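PDB 7JMA: nitrogenase iron-molybdenum cofactor biosynthesis protein NifB from Methanothermobacter thermautotrophicus, which probably inserts the carbide and a ninth sulfur while fusing two [4Fe-4S] clusters into the [8Fe-9S-C] precursor of the nitrogenase cofactor, by radical SAM chemistry. Local coordinates for residues C38-K43 with N119-P124; V145-G150 with A169-S174; T141-D146 with N194-P199; V30-A35 with I84-P89. All coordinates share one frame; numbering follows the deposited sequence.

Contact 1: residues C38-K43 with N119-P124; sequences CNIHCK and NGLLLP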
loop_
_atom_site.group_PDB
_atom_site.type_symbol
_atom_site.label_atom_id
_atom_site.label_comp_id
_atom_site.label_asym_id
_atom_site.label_seq_id
_atom_site.Cartn_x
_atom_site.Cartn_y
_atom_site.Cartn_z
ATOM N N CYS A 38 -3.193 2.449 12.364
ATOM C CA CYS A 38 -3.250 3.084 11.057
ATOM C C CYS A 38 -3.232 4.593 11.283
ATOM O O CYS A 38 -3.629 5.077 12.351
ATOM C CB CYS A 38 -4.477 2.624 10.254
ATOM S SG CYS A 38 -4.501 3.182 8.532
ATOM N N ASN A 39 -2.727 5.332 10.294
ATOM C CA ASN A 39 -2.568 6.778 10.428
ATOM C C ASN A 39 -3.514 7.574 9.532
ATOM O O ASN A 39 -3.400 8.802 9.458
ATOM C CB ASN A 39 -1.116 7.193 10.167
ATOM C CG ASN A 39 -0.537 6.560 8.920
ATOM O OD1 ASN A 39 -1.244 5.888 8.164
ATOM N ND2 ASN A 39 0.761 6.791 8.683
ATOM N N ILE A 40 -4.434 6.919 8.841
ATOM C CA ILE A 40 -5.419 7.620 8.024
ATOM C C ILE A 40 -6.756 6.940 8.255
ATOM O O ILE A 40 -6.825 5.795 8.700
ATOM C CB ILE A 40 -5.083 7.618 6.516
ATOM C CG1 ILE A 40 -5.334 6.229 5.917
ATOM C CG2 ILE A 40 -3.636 8.131 6.270
ATOM C CD1 ILE A 40 -4.998 6.141 4.401
ATOM N N HIS A 41 -7.831 7.651 7.945
ATOM C CA HIS A 41 -9.127 6.997 7.859
ATOM C C HIS A 41 -9.643 7.131 6.438
ATOM O O HIS A 41 -10.037 8.224 6.009
ATOM C CB HIS A 41 -10.150 7.540 8.852
ATOM C CG HIS A 41 -11.396 6.713 8.864
ATOM N ND1 HIS A 41 -12.559 7.114 8.243
ATOM C CD2 HIS A 41 -11.621 5.456 9.313
ATOM C CE1 HIS A 41 -13.461 6.153 8.342
ATOM N NE2 HIS A 41 -12.918 5.136 8.990
ATOM N N CYS A 42 -9.587 6.021 5.707
ATOM C CA CYS A 42 -10.205 5.885 4.403
ATOM C C CYS A 42 -11.635 5.386 4.572
ATOM O O CYS A 42 -11.905 4.494 5.381
ATOM C CB CYS A 42 -9.400 4.908 3.539
ATOM S SG CYS A 42 -9.936 4.796 1.815
ATOM N N LYS A 43 -12.556 5.995 3.828
ATOM C CA LYS A 43 -13.960 5.599 3.915
ATOM C C LYS A 43 -14.250 4.256 3.253
ATOM O O LYS A 43 -15.333 3.706 3.470
ATOM C CB LYS A 43 -14.836 6.675 3.278
ATOM C CG LYS A 43 -14.546 8.075 3.811
ATOM C CD LYS A 43 -15.535 9.084 3.255
ATOM C CE LYS A 43 -15.443 10.398 3.992
ATOM N NZ LYS A 43 -16.298 11.436 3.353
ATOM N N ASN A 119 -0.272 2.833 2.984
ATOM C CA ASN A 119 -0.884 3.952 2.281
ATOM C C ASN A 119 0.155 4.971 1.788
ATOM O O ASN A 119 -0.203 5.891 1.041
ATOM C CB ASN A 119 -1.945 4.603 3.177
ATOM C CG ASN A 119 -1.389 5.061 4.507
ATOM O OD1 ASN A 119 -0.362 5.739 4.550
ATOM N ND2 ASN A 119 -2.114 4.762 5.610
ATOM N N GLY A 120 1.420 4.845 2.192
ATOM C CA GLY A 120 2.456 5.756 1.735
ATOM C C GLY A 120 2.619 7.054 2.506
ATOM O O GLY A 120 3.553 7.816 2.215
ATOM N N LEU A 121 1.760 7.341 3.494
ATOM C CA LEU A 121 1.859 8.628 4.171
ATOM C C LEU A 121 3.243 8.848 4.776
ATOM O O LEU A 121 3.789 9.956 4.707
ATOM C CB LEU A 121 0.792 8.735 5.269
ATOM C CG LEU A 121 0.793 10.075 6.005
ATOM C CD1 LEU A 121 0.426 11.266 5.112
ATOM C CD2 LEU A 121 -0.207 9.987 7.185
ATOM N N LEU A 122 3.831 7.808 5.364
ATOM C CA LEU A 122 5.125 7.922 6.036
ATOM C C LEU A 122 6.291 7.538 5.140
ATOM O O LEU A 122 7.425 7.435 5.632
ATOM C CB LEU A 122 5.152 7.044 7.290
ATOM C CG LEU A 122 4.219 7.583 8.367
ATOM C CD1 LEU A 122 4.035 6.556 9.475
ATOM C CD2 LEU A 122 4.801 8.882 8.906
ATOM N N LEU A 123 6.041 7.301 3.855
ATOM C CA LEU A 123 7.125 6.864 2.971
ATOM C C LEU A 123 8.257 7.867 2.847
ATOM O O LEU A 123 9.424 7.438 2.872
ATOM C CB LEU A 123 6.588 6.534 1.576
ATOM C CG LEU A 123 6.116 5.094 1.437
ATOM C CD1 LEU A 123 5.561 4.869 0.035
ATOM C CD2 LEU A 123 7.268 4.127 1.743
ATOM N N PRO A 124 8.020 9.168 2.679
ATOM C CA PRO A 124 9.171 10.078 2.612
ATOM C C PRO A 124 10.065 9.981 3.835
ATOM O O PRO A 124 11.294 10.015 3.709
ATOM C CB PRO A 124 8.517 11.456 2.476
ATOM C CG PRO A 124 7.217 11.167 1.793
ATOM C CD PRO A 124 6.753 9.891 2.454
HETATM O O HOH W 1 1.978 5.459 6.163
#
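Asn39 and Asn119 meet through their side-chain amides. Asn119 ND2 donates to Asn39 OD1 at 2.9 Å, and the bond is nearly straight, 175° at the hydrogen. The donor lies in the carbonyl plane of Asn39, and the two amide planes are turned 30° apart. Asn39 CG sits between the backbone N and the carbonyl carbon (chi1 47°), which turns the amide to Asn119. Beside this bond, Ile40 brings CD1 to within 3.4 Å of Asn119 ND2, tip to tip, so a methyl flanks the amide nitrogen. Asn39 ND2 comes within 3.4 Å of Leu122 CD1, and Leu121 CD2 lies against the same amide. Water 1 joins the two sides: it accepts from Asn39 ND2 and Leu122 N and donates to Asn119 OD1.

Segment 38-43 runs from the cluster-binding stretch into strand 40-42. Cys38, Cys42 and Cys45 bind a [4Fe-4S] cluster in other structures of this protein; it is absent here. Asn119 lies just past strand 113-118 of the parallel sheet.

Further out, Asn119 OD1 accepts from Leu121 N at 2.9 Å, an Asx turn. Its amide is therefore held at both ends. A leucine in place of Asn119 would probably leave Asn39 OD1 without its donor and Leu121 N without its acceptor, and the Asn39 amide would be held less firmly. The type I turn from Gly120 to Leu123 leads into helix 123-132, with Leu122 at the N-cap position. Asp91 accepts from Asn119 N through OD1, and Leu173 of helix 166-186 packs on Ile40 and Leu121.

Contact 2: residues V145-G150 with A169-S174; sequences VDPEIG and AFEVLS
Phe170 lays one face of its ring over the backbone of Gly150. Gly150 CA stands 3.5 Å from the ring centroid and 14° off the ring normal, a CH-pi contact. A side chain on Gly150 would point into the ring, so the close approach depends on its absence. The opposite face of the ring carries Ser174 CB, offset toward the rim. Val145 CA sits at the ring edge, 4.0 Å from Phe170 CZ. Pro147 CA comes obliquely to Phe170 CE2 at 3.5 Å. The ring reaches across because CG is anti to the backbone N (chi1 172°).

The contact joins the short helix 147-150 to the long helix 166-186 within the radical SAM domain. Asp146 is the N-cap of the short helix: its OD2 accepts from Glu148 N at 3.1 Å, from above the carboxylate plane. Asp146 O also takes the N-H groups of Ile149 and Gly150.

Glu171 OE2 passes 4.1 Å from Pro147 CB but makes its salt bridge with Arg167, one turn back. Water 2 bridges the two segments, donating to Val145 O and lying 2.6 Å from Ser174 OG. Tyr154 of strand 154-159 touches the Phe170 side chain.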
loop_
_atom_site.group_PDB
_atom_site.type_symbol
_atom_site.label_atom_id
_atom_site.label_comp_id
_atom_site.label_asym_id
_atom_site.label_seq_id
_atom_site.Cartn_x
_atom_site.Cartn_y
_atom_site.Cartn_z
ATOM N N VAL A 145 -5.437 11.010 -7.551
ATOM C CA VAL A 145 -4.412 12.039 -7.635
ATOM C C VAL A 145 -5.000 13.426 -7.834
ATOM O O VAL A 145 -4.250 14.404 -7.898
ATOM C CB VAL A 145 -3.391 11.714 -8.744
ATOM C CG1 VAL A 145 -2.742 10.387 -8.413
ATOM C CG2 VAL A 145 -4.063 11.664 -10.110
ATOM N N ASP A 146 -6.319 13.540 -7.913
ATOM C CA ASP A 146 -7.005 14.810 -8.087
ATOM C C ASP A 146 -7.755 15.116 -6.800
ATOM O O ASP A 146 -8.593 14.305 -6.378
ATOM C CB ASP A 146 -7.948 14.714 -9.283
ATOM C CG ASP A 146 -9.064 15.742 -9.264
ATOM O OD1 ASP A 146 -10.119 15.430 -9.853
ATOM O OD2 ASP A 146 -8.901 16.849 -8.705
ATOM N N PRO A 147 -7.480 16.245 -6.139
ATOM C CA PRO A 147 -8.043 16.461 -4.792
ATOM C C PRO A 147 -9.555 16.559 -4.756
ATOM O O PRO A 147 -10.153 16.299 -3.704
ATOM C CB PRO A 147 -7.390 17.776 -4.339
ATOM C CG PRO A 147 -6.230 17.988 -5.258
ATOM C CD PRO A 147 -6.591 17.340 -6.555
ATOM N N GLU A 148 -10.205 16.940 -5.854
ATOM C CA GLU A 148 -11.664 16.959 -5.833
ATOM C C GLU A 148 -12.237 15.552 -5.742
ATOM O O GLU A 148 -13.368 15.383 -5.278
ATOM C CB GLU A 148 -12.216 17.679 -7.062
ATOM C CG GLU A 148 -12.219 16.836 -8.313
ATOM C CD GLU A 148 -13.032 17.442 -9.441
ATOM O OE1 GLU A 148 -13.279 18.667 -9.411
ATOM O OE2 GLU A 148 -13.405 16.692 -10.369
ATOM N N ILE A 149 -11.475 14.543 -6.159
ATOM C CA ILE A 149 -11.878 13.155 -5.981
ATOM C C ILE A 149 -11.347 12.595 -4.669
ATOM O O ILE A 149 -12.066 11.891 -3.953
ATOM C CB ILE A 149 -11.400 12.315 -7.184
ATOM C CG1 ILE A 149 -12.127 12.748 -8.459
ATOM C CG2 ILE A 149 -11.579 10.820 -6.900
ATOM C CD1 ILE A 149 -11.614 12.089 -9.719
ATOM N N GLY A 150 -10.088 12.908 -4.336
ATOM C CA GLY A 150 -9.485 12.358 -3.133
ATOM C C GLY A 150 -10.141 12.833 -1.852
ATOM O O GLY A 150 -10.204 12.086 -0.870
ATOM N N ALA A 169 -6.425 16.895 4.169
ATOM C CA ALA A 169 -5.983 15.537 4.482
ATOM C C ALA A 169 -5.515 14.805 3.221
ATOM O O ALA A 169 -4.422 14.227 3.196
ATOM C CB ALA A 169 -7.105 14.760 5.180
ATOM N N PHE A 170 -6.332 14.812 2.166
ATOM C CA PHE A 170 -5.919 14.130 0.943
ATOM C C PHE A 170 -4.668 14.760 0.341
ATOM O O PHE A 170 -3.800 14.053 -0.198
ATOM C CB PHE A 170 -7.031 14.133 -0.102
ATOM C CG PHE A 170 -6.561 13.608 -1.424
ATOM C CD1 PHE A 170 -6.362 12.247 -1.599
ATOM C CD2 PHE A 170 -6.233 14.477 -2.459
ATOM C CE1 PHE A 170 -5.888 11.749 -2.818
ATOM C CE2 PHE A 170 -5.763 13.986 -3.666
ATOM C CZ PHE A 170 -5.590 12.621 -3.841
ATOM N N GLU A 171 -4.573 16.089 0.365
ATOM C CA GLU A 171 -3.422 16.730 -0.258
ATOM C C GLU A 171 -2.125 16.325 0.437
ATOM O O GLU A 171 -1.098 16.109 -0.220
ATOM C CB GLU A 171 -3.607 18.245 -0.253
ATOM C CG GLU A 171 -4.682 18.697 -1.236
ATOM C CD GLU A 171 -5.009 20.171 -1.129
ATOM O OE1 GLU A 171 -4.725 20.780 -0.072
ATOM O OE2 GLU A 171 -5.551 20.719 -2.115
ATOM N N VAL A 172 -2.165 16.195 1.763
ATOM C CA VAL A 172 -1.006 15.734 2.519
ATOM C C VAL A 172 -0.699 14.274 2.191
ATOM O O VAL A 172 0.452 13.915 1.898
ATOM C CB VAL A 172 -1.251 15.932 4.029
ATOM C CG1 VAL A 172 -0.146 15.253 4.851
ATOM C CG2 VAL A 172 -1.356 17.411 4.370
ATOM N N LEU A 173 -1.725 13.411 2.223
ATOM C CA LEU A 173 -1.522 12.002 1.887
ATOM C C LEU A 173 -0.986 11.864 0.467
ATOM O O LEU A 173 -0.017 11.134 0.220
ATOM C CB LEU A 173 -2.823 11.224 2.034
ATOM C CG LEU A 173 -2.770 9.773 1.561
ATOM C CD1 LEU A 173 -1.703 8.948 2.319
ATOM C CD2 LEU A 173 -4.130 9.120 1.665
ATOM N N SER A 174 -1.595 12.583 -0.479
ATOM C CA SER A 174 -1.220 12.408 -1.877
ATOM C C SER A 174 0.210 12.856 -2.120
ATOM O O SER A 174 0.982 12.158 -2.797
ATOM C CB SER A 174 -2.176 13.183 -2.788
ATOM O OG SER A 174 -1.718 13.098 -4.152
HETATM O O HOH W 2 -2.556 14.992 -5.656
#

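Contact 3: residues T141-D146 with N194-P199; sequences TVNAVD and NSVLIP
Strands 137-141 and 190-197 are parallel neighbours in the central sheet of the radical SAM domain, and this contact lies where the first strand runs out into a loop. Thr141 and Asn194 form the parallel bridge. Val142 N donates to Asn194 O at 2.7 Å, nearly along the C=O axis. Thr141 and Asn194 send their side chains to the same face of the sheet, where water 3 accepts from Asn194 ND2 and lies 2.8 Å from Thr141 OG1.

Beyond the bridge, side chains take over the pairing. Ser195 OG donates to Val142 O at 2.7 Å; OG lies anti to the carbonyl carbon of its own residue (chi1 -56°). Asn143 OD1 accepts from Val196 N at 2.9 Å, with 171° at the hydrogen. The same oxygen is 3.5 Å from Val196 CB. The other end of the Asn143 amide is hydrogen-bonded to Tyr154 OH, which fixes which way the amide faces. Asn143 thus stands in for a strand backbone on one side and reaches toward strand 154-159 on the other. A valine in place of Asn143 would probably leave Val196 N and Tyr154 OH without this partner and weaken the tie between loop and strand.

The loop is tied down further by Asn202, whose ND2 is hydrogen-bonded to both Asn143 O and Val196 O. The Asn143 side chain is about 4 Å from that of Cys42, which binds a [4Fe-4S] cluster in other structures of this protein; none is bound to this chain. The contact lies at the C-terminal ends of the parallel strands, the mouth of the partial TIM barrel where radical SAM enzymes hold their cluster.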
loop_
_atom_site.group_PDB
_atom_site.type_symbol
_atom_site.label_atom_id
_atom_site.label_comp_id
_atom_site.label_asym_id
_atom_site.label_seq_id
_atom_site.Cartn_x
_atom_site.Cartn_y
_atom_site.Cartn_z
ATOM N N THR A 141 -1.138 2.079 -1.728
ATOM C CA THR A 141 -2.524 2.202 -2.143
ATOM C C THR A 141 -2.774 3.652 -2.533
ATOM O O THR A 141 -2.695 4.553 -1.688
ATOM C CB THR A 141 -3.457 1.738 -1.030
ATOM O OG1 THR A 141 -3.234 0.334 -0.827
ATOM C CG2 THR A 141 -4.918 1.951 -1.439
ATOM N N VAL A 142 -3.056 3.873 -3.813
ATOM C CA VAL A 142 -3.264 5.202 -4.371
ATOM C C VAL A 142 -4.634 5.191 -5.020
ATOM O O VAL A 142 -4.832 4.544 -6.056
ATOM C CB VAL A 142 -2.199 5.596 -5.404
ATOM C CG1 VAL A 142 -2.519 7.006 -5.909
ATOM C CG2 VAL A 142 -0.778 5.527 -4.833
ATOM N N ASN A 143 -5.586 5.911 -4.421
ATOM C CA ASN A 143 -6.960 5.879 -4.896
ATOM C C ASN A 143 -7.367 7.119 -5.671
ATOM O O ASN A 143 -8.430 7.111 -6.295
ATOM C CB ASN A 143 -7.908 5.671 -3.705
ATOM C CG ASN A 143 -7.685 4.328 -3.042
ATOM O OD1 ASN A 143 -7.621 3.306 -3.720
ATOM N ND2 ASN A 143 -7.539 4.323 -1.718
ATOM N N ALA A 144 -6.551 8.171 -5.652
ATOM C CA ALA A 144 -6.807 9.357 -6.458
ATOM C C ALA A 144 -5.533 10.184 -6.514
ATOM O O ALA A 144 -4.672 10.095 -5.636
ATOM C CB ALA A 144 -7.968 10.195 -5.894
ATOM N N VAL A 145 -5.437 11.010 -7.551
ATOM C CA VAL A 145 -4.412 12.039 -7.635
ATOM C C VAL A 145 -5.000 13.426 -7.834
ATOM O O VAL A 145 -4.250 14.404 -7.898
ATOM C CB VAL A 145 -3.391 11.714 -8.744
ATOM C CG1 VAL A 145 -2.742 10.387 -8.413
ATOM C CG2 VAL A 145 -4.063 11.664 -10.110
ATOM N N ASP A 146 -6.319 13.540 -7.913
ATOM C CA ASP A 146 -7.005 14.810 -8.087
ATOM C C ASP A 146 -7.755 15.116 -6.800
ATOM O O ASP A 146 -8.593 14.305 -6.378
ATOM C CB ASP A 146 -7.948 14.714 -9.283
ATOM C CG ASP A 146 -9.064 15.742 -9.264
ATOM O OD1 ASP A 146 -10.119 15.430 -9.853
ATOM O OD2 ASP A 146 -8.901 16.849 -8.705
ATOM N N ASN A 194 -1.727 -0.220 -5.663
ATOM C CA ASN A 194 -3.099 -0.691 -5.571
ATOM C C ASN A 194 -4.026 0.508 -5.701
ATOM O O ASN A 194 -3.799 1.542 -5.063
ATOM C CB ASN A 194 -3.362 -1.396 -4.233
ATOM C CG ASN A 194 -2.908 -2.841 -4.229
ATOM O OD1 ASN A 194 -2.282 -3.314 -5.178
ATOM N ND2 ASN A 194 -3.204 -3.544 -3.148
ATOM N N SER A 195 -5.057 0.371 -6.523
ATOM C CA SER A 195 -6.084 1.395 -6.648
ATOM C C SER A 195 -7.449 0.734 -6.565
ATOM O O SER A 195 -7.725 -0.219 -7.301
ATOM C CB SER A 195 -5.935 2.166 -7.962
ATOM O OG SER A 195 -4.632 2.729 -8.058
ATOM N N VAL A 196 -8.295 1.229 -5.661
ATOM C CA VAL A 196 -9.656 0.715 -5.529
ATOM C C VAL A 196 -10.554 1.402 -6.550
ATOM O O VAL A 196 -10.637 2.637 -6.603
ATOM C CB VAL A 196 -10.182 0.923 -4.102
ATOM C CG1 VAL A 196 -11.632 0.410 -3.978
ATOM C CG2 VAL A 196 -9.259 0.232 -3.092
ATOM N N LEU A 197 -11.239 0.602 -7.356
ATOM C CA LEU A 197 -12.145 1.133 -8.365
ATOM C C LEU A 197 -13.479 1.444 -7.695
ATOM O O LEU A 197 -14.182 0.535 -7.251
ATOM C CB LEU A 197 -12.305 0.128 -9.499
ATOM C CG LEU A 197 -13.287 0.498 -10.598
ATOM C CD1 LEU A 197 -12.896 1.832 -11.192
ATOM C CD2 LEU A 197 -13.288 -0.589 -11.654
ATOM N N ILE A 198 -13.817 2.726 -7.602
ATOM C CA ILE A 198 -15.052 3.162 -6.956
ATOM C C ILE A 198 -15.977 3.691 -8.041
ATOM O O ILE A 198 -15.787 4.820 -8.521
ATOM C CB ILE A 198 -14.799 4.230 -5.881
ATOM C CG1 ILE A 198 -13.809 3.733 -4.826
ATOM C CG2 ILE A 198 -16.124 4.616 -5.202
ATOM C CD1 ILE A 198 -13.041 4.847 -4.137
ATOM N N PRO A 199 -16.977 2.919 -8.453
ATOM C CA PRO A 199 -17.857 3.364 -9.540
ATOM C C PRO A 199 -18.530 4.680 -9.185
ATOM O O PRO A 199 -19.042 4.858 -8.077
ATOM C CB PRO A 199 -18.867 2.221 -9.666
ATOM C CG PRO A 199 -18.170 1.043 -9.081
ATOM C CD PRO A 199 -17.331 1.578 -7.969
HETATM O O HOH W 3 -4.767 -1.997 -1.080
#

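Contact 4: residues V30-A35 with I84-P89; sequences VHVPIA and IGVAGP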
loop_
_atom_site.group_PDB
_atom_site.type_symbol
_atom_site.label_atom_id
_atom_site.label_comp_id
_atom_site.label_asym_id
_atom_site.label_seq_id
_atom_site.Cartn_x
_atom_site.Cartn_y
_atom_site.Cartn_z
ATOM N N VAL A 30 4.087 -15.476 3.540
ATOM C CA VAL A 30 3.634 -15.325 4.920
ATOM C C VAL A 30 3.510 -13.843 5.240
ATOM O O VAL A 30 4.485 -13.094 5.112
ATOM C CB VAL A 30 4.597 -15.993 5.913
ATOM C CG1 VAL A 30 3.951 -16.083 7.286
ATOM C CG2 VAL A 30 4.982 -17.362 5.417
ATOM N N HIS A 31 2.332 -13.428 5.694
ATOM C CA HIS A 31 2.131 -12.084 6.220
ATOM C C HIS A 31 1.912 -12.177 7.721
ATOM O O HIS A 31 1.128 -13.010 8.182
ATOM C CB HIS A 31 0.945 -11.394 5.541
ATOM C CG HIS A 31 1.236 -10.948 4.141
ATOM N ND1 HIS A 31 1.161 -11.798 3.057
ATOM C CD2 HIS A 31 1.612 -9.744 3.649
ATOM C CE1 HIS A 31 1.474 -11.135 1.959
ATOM N NE2 HIS A 31 1.750 -9.887 2.291
ATOM N N VAL A 32 2.616 -11.351 8.480
ATOM C CA VAL A 32 2.531 -11.360 9.941
ATOM C C VAL A 32 1.747 -10.134 10.394
ATOM O O VAL A 32 2.023 -9.029 9.915
ATOM C CB VAL A 32 3.921 -11.392 10.598
ATOM C CG1 VAL A 32 4.598 -12.733 10.294
ATOM C CG2 VAL A 32 4.779 -10.241 10.120
ATOM N N PRO A 33 0.769 -10.287 11.332
ATOM C CA PRO A 33 -0.033 -9.138 11.786
ATOM C C PRO A 33 0.597 -8.412 12.963
ATOM O O PRO A 33 0.261 -8.679 14.122
ATOM C CB PRO A 33 -1.363 -9.786 12.191
ATOM C CG PRO A 33 -0.958 -11.141 12.716
ATOM C CD PRO A 33 0.295 -11.556 11.912
ATOM N N ILE A 34 1.502 -7.480 12.685
ATOM C CA ILE A 34 2.274 -6.819 13.726
ATOM C C ILE A 34 2.105 -5.308 13.694
ATOM O O ILE A 34 2.813 -4.597 14.412
ATOM C CB ILE A 34 3.765 -7.179 13.619
ATOM C CG1 ILE A 34 4.283 -6.707 12.268
ATOM C CG2 ILE A 34 3.969 -8.677 13.797
ATOM C CD1 ILE A 34 5.755 -6.893 12.091
ATOM N N ALA A 35 1.201 -4.790 12.856
ATOM C CA ALA A 35 1.125 -3.347 12.604
ATOM C C ALA A 35 -0.301 -2.872 12.863
ATOM O O ALA A 35 -1.063 -2.610 11.928
ATOM C CB ALA A 35 1.591 -3.018 11.179
ATOM N N ILE A 84 8.148 -12.947 2.882
ATOM C CA ILE A 84 7.539 -12.518 4.141
ATOM C C ILE A 84 7.110 -11.065 4.010
ATOM O O ILE A 84 7.842 -10.231 3.466
ATOM C CB ILE A 84 8.486 -12.701 5.348
ATOM C CG1 ILE A 84 9.803 -11.951 5.150
ATOM C CG2 ILE A 84 8.770 -14.181 5.574
ATOM C CD1 ILE A 84 10.870 -12.324 6.166
ATOM N N GLY A 85 5.923 -10.753 4.515
ATOM C CA GLY A 85 5.386 -9.422 4.344
ATOM C C GLY A 85 4.680 -8.944 5.595
ATOM O O GLY A 85 4.255 -9.731 6.443
ATOM N N VAL A 86 4.576 -7.628 5.695
ATOM C CA VAL A 86 3.767 -6.968 6.716
ATOM C C VAL A 86 2.757 -6.115 5.977
ATOM O O VAL A 86 3.142 -5.253 5.178
ATOM C CB VAL A 86 4.609 -6.091 7.656
ATOM C CG1 VAL A 86 3.670 -5.252 8.571
ATOM C CG2 VAL A 86 5.581 -6.948 8.470
ATOM N N ALA A 87 1.470 -6.330 6.246
ATOM C CA ALA A 87 0.449 -5.581 5.533
ATOM C C ALA A 87 -0.627 -5.010 6.431
ATOM O O ALA A 87 -1.462 -4.236 5.950
ATOM C CB ALA A 87 -0.221 -6.464 4.473
ATOM N N GLY A 88 -0.635 -5.336 7.701
ATOM C CA GLY A 88 -1.755 -4.931 8.514
ATOM C C GLY A 88 -1.569 -5.338 9.945
ATOM O O GLY A 88 -0.494 -5.770 10.367
ATOM N N PRO A 89 -2.638 -5.229 10.728
ATOM C CA PRO A 89 -3.993 -4.831 10.332
ATOM C C PRO A 89 -4.185 -3.345 10.032
ATOM O O PRO A 89 -5.170 -2.984 9.381
ATOM C CB PRO A 89 -4.835 -5.207 11.553
ATOM C CG PRO A 89 -3.965 -6.071 12.405
ATOM C CD PRO A 89 -2.572 -5.686 12.126
HETATM O O HOH W 4 0.627 -8.321 7.761
#
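Val86 leaves its strand with CB turned away from the segment 30-35, yet both of its methyls meet that segment. CG1 is anti to the backbone N (chi1 171°) and lies 4.0 Å from Ala35 CB and as far from Ile34 CG1. CG2 reaches Ile34 CD1 at 3.6 Å and Val32 CG2 at 3.8 Å. The Ile34 and Val86 side chains cross at about a right angle. Val32, Ile34 and Ala35 thus all pack on one valine.

The backbones pair in parallel alongside these side chains. Gly85 N donates to Val30 O at 2.8 Å, and Val32 N donates to Gly85 O at 3.1 Å. His31 CD2 comes obliquely to Gly85 C and approaches Ala87 CB; the ring is poorly ordered. Gly85 is about 4 Å from the side chain of Cys115, which binds another [4Fe-4S] cluster in other structures.

Further on the chains part around water 4, which donates to Val32 O and accepts from Ala87 N. They meet again where Ala35 N donates to Gly88 O at 3.2 Å, the donor standing above the carbonyl plane. The peptide bond before Pro89 is cis, and Pro89 CD lies 3.4 Å from Ala35 O.

Strand 29-31 is an outermost strand of the parallel sheet, next to 83-86. Helix 65-76 covers Val30, Val32 and Ile34; helix 96-108 covers Val86 and Ile34.

Contacts 3 and 4 belong to the same six-stranded parallel sheet, on opposite sides of the chain's centre, with centres about 22 Å apart. Contact 4 pairs its first two strands; contact 3 pairs the fourth with the fifth. Along the chain contact 4 opens first and crosses contact 1, since their segments alternate. Contacts 2 and 3 come later and start from the same stretch, sharing Val145 and Asp146. The centres of contacts 1 and 2 are about 12 Å apart, and they touch through helix 166-186. Contacts 1 and 3 touch at Cys42 and Asn143, which brings the cluster-binding cysteines close to the strand ends of the sheet.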